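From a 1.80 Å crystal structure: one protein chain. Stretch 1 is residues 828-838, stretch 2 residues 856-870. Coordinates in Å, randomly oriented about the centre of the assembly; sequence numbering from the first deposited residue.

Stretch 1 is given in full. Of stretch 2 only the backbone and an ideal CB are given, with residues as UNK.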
# COMPACT_ATOMS: atom_id res chain seq x y z
N LEU A 828 -18.65 22.02 31.26
CA LEU A 828 -18.16 22.98 30.27
C LEU A 828 -18.26 22.50 28.83
O LEU A 828 -17.78 23.17 27.93
CB LEU A 828 -16.71 23.35 30.59
CG LEU A 828 -16.55 24.30 31.77
CD1 LEU A 828 -15.11 24.34 32.27
CD2 LEU A 828 -17.06 25.69 31.37
N ARG A 829 -18.87 21.34 28.60
CA ARG A 829 -19.02 20.83 27.23
C ARG A 829 -19.87 21.73 26.35
O ARG A 829 -19.52 22.01 25.20
CB ARG A 829 -19.55 19.39 27.23
CG ARG A 829 -18.49 18.39 27.67
CD ARG A 829 -19.02 16.96 27.60
NE ARG A 829 -19.41 16.57 26.24
CZ ARG A 829 -18.59 16.01 25.35
NH1 ARG A 829 -17.32 15.78 25.69
NH2 ARG A 829 -19.03 15.70 24.14
N LYS A 830 -20.99 22.21 26.88
CA LYS A 830 -21.85 23.15 26.17
C LYS A 830 -21.05 24.37 25.71
O LYS A 830 -21.13 24.74 24.54
CB LYS A 830 -23.02 23.58 27.05
CG LYS A 830 -24.09 24.38 26.32
CD LYS A 830 -25.33 24.54 27.20
CE LYS A 830 -26.45 25.20 26.43
NZ LYS A 830 -26.13 26.62 26.09
N ALA A 831 -20.30 24.98 26.64
CA ALA A 831 -19.47 26.16 26.35
C ALA A 831 -18.41 25.87 25.29
O ALA A 831 -18.23 26.67 24.35
CB ALA A 831 -18.82 26.70 27.61
N ALA A 832 -17.72 24.73 25.43
CA ALA A 832 -16.68 24.35 24.47
C ALA A 832 -17.27 24.13 23.09
O ALA A 832 -16.69 24.58 22.08
CB ALA A 832 -15.87 23.15 24.96
N ALA A 833 -18.43 23.49 23.02
CA ALA A 833 -19.09 23.24 21.75
C ALA A 833 -19.66 24.53 21.12
O ALA A 833 -19.62 24.70 19.89
CB ALA A 833 -20.17 22.18 21.88
N ASP A 834 -20.21 25.42 21.96
CA ASP A 834 -20.69 26.73 21.52
C ASP A 834 -19.56 27.52 20.84
O ASP A 834 -19.78 28.16 19.79
CB ASP A 834 -21.24 27.55 22.71
CG ASP A 834 -22.69 27.17 23.11
OD1 ASP A 834 -23.41 26.52 22.31
OD2 ASP A 834 -23.11 27.56 24.23
N ARG A 835 -18.39 27.51 21.46
CA ARG A 835 -17.18 28.16 20.98
C ARG A 835 -16.68 27.57 19.64
O ARG A 835 -16.15 28.30 18.80
CB ARG A 835 -16.08 28.08 22.05
CG ARG A 835 -14.80 28.83 21.72
CD ARG A 835 -15.09 30.27 21.28
NE ARG A 835 -13.90 31.03 20.93
CZ ARG A 835 -13.92 32.14 20.19
NH1 ARG A 835 -15.07 32.61 19.72
NH2 ARG A 835 -12.80 32.79 19.90
N LEU A 836 -16.85 26.26 19.46
CA LEU A 836 -16.48 25.59 18.22
C LEU A 836 -17.34 26.10 17.09
O LEU A 836 -16.82 26.48 16.02
CB LEU A 836 -16.66 24.07 18.36
CG LEU A 836 -16.43 23.21 17.11
CD1 LEU A 836 -15.00 23.35 16.56
CD2 LEU A 836 -16.78 21.77 17.47
N VAL A 837 -18.64 26.11 17.33
CA VAL A 837 -19.62 26.59 16.37
C VAL A 837 -19.34 28.06 16.03
O VAL A 837 -19.52 28.47 14.88
CB VAL A 837 -21.05 26.41 16.90
CG1 VAL A 837 -22.06 27.03 15.96
CG2 VAL A 837 -21.36 24.92 17.07
N ALA A 838 -18.91 28.82 17.03
CA ALA A 838 -18.62 30.24 16.86
C ALA A 838 -17.44 30.43 15.91
O ALA A 838 -17.47 31.31 15.05
CB ALA A 838 -18.34 30.89 18.21
N UNK A 856 -12.79 13.82 13.54
CA UNK A 856 -13.65 13.94 14.73
C UNK A 856 -14.61 15.14 14.67
O UNK A 856 -15.47 15.29 15.54
CB UNK A 856 -12.78 14.06 15.98
N UNK A 857 -14.48 15.98 13.65
CA UNK A 857 -15.24 17.25 13.61
C UNK A 857 -16.75 17.08 13.44
O UNK A 857 -17.55 17.57 14.25
CB UNK A 857 -14.72 18.12 12.47
N UNK A 858 -17.18 16.39 12.39
CA UNK A 858 -18.60 16.23 12.17
C UNK A 858 -19.24 15.38 13.28
O UNK A 858 -20.35 15.71 13.75
CB UNK A 858 -18.85 15.60 10.80
N UNK A 859 -18.55 14.30 13.73
CA UNK A 859 -19.08 13.55 14.90
C UNK A 859 -19.28 14.39 16.19
O UNK A 859 -20.34 14.31 16.82
CB UNK A 859 -18.13 12.40 15.22
N UNK A 860 -18.29 15.20 16.56
CA UNK A 860 -18.40 16.10 17.72
C UNK A 860 -19.55 17.09 17.55
O UNK A 860 -20.35 17.30 18.49
CB UNK A 860 -17.09 16.86 17.93
N UNK A 861 -19.67 17.68 16.36
CA UNK A 861 -20.78 18.58 16.05
C UNK A 861 -22.14 17.88 16.27
O UNK A 861 -23.04 18.47 16.85
CB UNK A 861 -20.67 19.08 14.61
N UNK A 862 -22.26 16.64 15.82
CA UNK A 862 -23.49 15.88 15.99
C UNK A 862 -23.72 15.51 17.45
O UNK A 862 -24.86 15.54 17.93
CB UNK A 862 -23.45 14.62 15.13
N UNK A 863 -22.65 15.16 18.16
CA UNK A 863 -22.76 14.72 19.56
C UNK A 863 -23.28 15.83 20.44
O UNK A 863 -23.96 15.58 21.42
CB UNK A 863 -21.41 14.24 20.09
N UNK A 864 -22.92 17.06 20.10
CA UNK A 864 -23.23 18.21 20.94
C UNK A 864 -24.49 18.94 20.45
O UNK A 864 -24.77 20.05 20.88
CB UNK A 864 -22.04 19.17 20.97
N UNK A 865 -25.23 18.31 19.54
CA UNK A 865 -26.53 18.84 19.10
C UNK A 865 -26.48 19.83 17.94
O UNK A 865 -27.41 20.64 17.75
CB UNK A 865 -27.22 19.52 20.29
N UNK A 866 -25.42 19.75 17.14
CA UNK A 866 -25.25 20.62 15.98
C UNK A 866 -25.11 19.89 14.64
O UNK A 866 -24.25 20.25 13.84
CB UNK A 866 -24.02 21.50 16.20
N UNK A 867 -25.97 18.89 14.42
CA UNK A 867 -26.04 18.18 13.14
C UNK A 867 -26.29 19.14 11.98
O UNK A 867 -25.73 18.95 10.90
CB UNK A 867 -27.14 17.12 13.18
N UNK A 868 -27.13 20.15 12.20
CA UNK A 868 -27.40 21.17 11.17
C UNK A 868 -26.13 21.88 10.67
O UNK A 868 -25.99 22.10 9.47
CB UNK A 868 -28.37 22.21 11.72
N UNK A 869 -25.24 22.20 11.61
CA UNK A 869 -23.92 22.77 11.33
C UNK A 869 -23.01 21.75 10.62
O UNK A 869 -22.21 22.11 9.75
CB UNK A 869 -23.27 23.24 12.63
N UNK A 870 -23.14 20.48 11.00
CA UNK A 870 -22.36 19.43 10.34
C UNK A 870 -22.75 19.37 8.88
O UNK A 870 -21.87 19.31 8.02
CB UNK A 870 -22.57 18.07 11.01

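Stretch 1 is a helix whose Arg829, Ala833, Leu836 and Val837 turn toward stretch 2, so the partner surface is largely apolar, with charge at Arg829 and Asp834.

Position 856 is out of reach of stretch 1, which leaves its choice open; it is Arg856. At 857 CA-to-CB points sideways, and an ideal CB finds nothing near, so only a long side chain could arrive. Leu857 does: its CD1 lies 4.4 Å from CD1 of Leu836. Positions 858 and 859 are out of reach. They are Leu858 and Pro859; the proline has no N-H to bond to the preceding turn, and the helix kinks there.

Position 860 points toward stretch 1, its ideal CB 4.9 Å from Leu836 CD2, so a medium apolar side chain would suit. Val860 places CG1 4.0 Å from Leu836 CD2. Position 861 points sideways, yet the methyls of Leu836 and Val837 would welcome a longer apolar chain, leucine or methionine for example. Leu861 brings CD2 3.9 Å from Leu836 CD2 and 4.2 Å from Val837 CG2. Position 862 is out of reach; Thr862 OG1 is hydrogen-bonded to the side chain at 867.

The ideal CB at 863 lies 4.9 Å from Arg829 NH2, so an acid or a polar amide is plausible. With Asp863, a water that accepts from Arg829 NH2 at 2.8 Å also lies 3.1 Å from Asp863 OD2, placed to bridge the two.

At 864 the ideal CB is already 3.7 Å from Ala833 CB. The small alanine permits this approach, and a compact residue such as alanine, serine or threonine fits. Thr864 packs its CB 3.6 Å from Ala833 CB, while OG1 donates to Val860 O at 2.8 Å.

Position 865 has phi/psi of 87/24, where a CB would jam against the preceding carbonyl O; this calls for Gly865.

Position 866 points toward stretch 1, its ideal CB 4.4 Å from Val837 CG2, with the carboxylate of Asp834 beyond. A flat side chain with a polar edge would serve both. His866 lays one ring face over Val837 CG2, which sits 3.7 Å from the ring centroid in a CH-pi contact. At the ring edge, a water joins His866 NE2 and Asp834 OD1, 2.7 Å from each.

Positions 867 and 868 are out of reach: Thr867, and Asp868, whose OD1 accepts from the next backbone N. Position 869 points toward Val837, inviting an apolar residue; Val869 CG2 lies 4.3 Å from Val837 CG1. Position 870, out of reach, is Ala870.

Stretch 2, residues 856-870: RLLPVLTDTGHTDVA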
# COMPACT_ATOMS: atom_id res chain seq x y z
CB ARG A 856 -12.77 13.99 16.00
CG ARG A 856 -11.85 12.77 16.18
CD ARG A 856 -10.84 12.90 17.31
NE ARG A 856 -10.04 11.67 17.48
CZ ARG A 856 -10.37 10.65 18.27
NH1 ARG A 856 -11.48 10.67 19.00
NH2 ARG A 856 -9.58 9.57 18.33
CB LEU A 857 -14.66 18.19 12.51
CG LEU A 857 -15.38 19.50 12.13
CD1 LEU A 857 -15.27 20.53 13.25
CD2 LEU A 857 -14.79 20.06 10.84
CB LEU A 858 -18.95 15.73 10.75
CG LEU A 858 -18.63 16.58 9.50
CD1 LEU A 858 -19.44 16.14 8.30
CD2 LEU A 858 -18.85 18.08 9.74
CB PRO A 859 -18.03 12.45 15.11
CG PRO A 859 -17.49 12.22 13.74
CD PRO A 859 -17.39 13.61 13.14
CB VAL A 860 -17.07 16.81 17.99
CG1 VAL A 860 -17.26 18.08 18.81
CG2 VAL A 860 -16.10 15.87 18.68
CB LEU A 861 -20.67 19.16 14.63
CG LEU A 861 -19.61 20.24 14.39
CD1 LEU A 861 -19.51 20.53 12.90
CD2 LEU A 861 -19.95 21.52 15.15
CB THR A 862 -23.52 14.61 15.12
OG1 THR A 862 -23.89 14.94 13.78
CG2 THR A 862 -24.56 13.61 15.66
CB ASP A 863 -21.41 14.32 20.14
CG ASP A 863 -20.93 12.97 19.66
OD1 ASP A 863 -21.72 12.16 19.11
OD2 ASP A 863 -19.72 12.71 19.86
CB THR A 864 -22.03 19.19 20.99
OG1 THR A 864 -21.59 19.49 19.66
CG2 THR A 864 -20.87 18.58 21.77
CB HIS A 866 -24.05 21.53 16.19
CG HIS A 866 -24.12 22.34 17.44
ND1 HIS A 866 -25.03 23.36 17.62
CD2 HIS A 866 -23.37 22.30 18.57
CE1 HIS A 866 -24.84 23.90 18.81
NE2 HIS A 866 -23.84 23.28 19.41
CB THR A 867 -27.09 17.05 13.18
OG1 THR A 867 -26.62 16.03 14.06
CG2 THR A 867 -27.29 16.41 11.78
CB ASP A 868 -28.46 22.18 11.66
CG ASP A 868 -28.02 22.93 12.91
OD1 ASP A 868 -27.05 22.53 13.57
OD2 ASP A 868 -28.67 23.95 13.22
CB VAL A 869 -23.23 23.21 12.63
CG1 VAL A 869 -21.79 23.64 12.40
CG2 VAL A 869 -24.01 24.36 13.27
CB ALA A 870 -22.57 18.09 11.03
O HOH W 1 -18.06 14.40 21.90
O HOH W 2 -23.63 23.88 22.07
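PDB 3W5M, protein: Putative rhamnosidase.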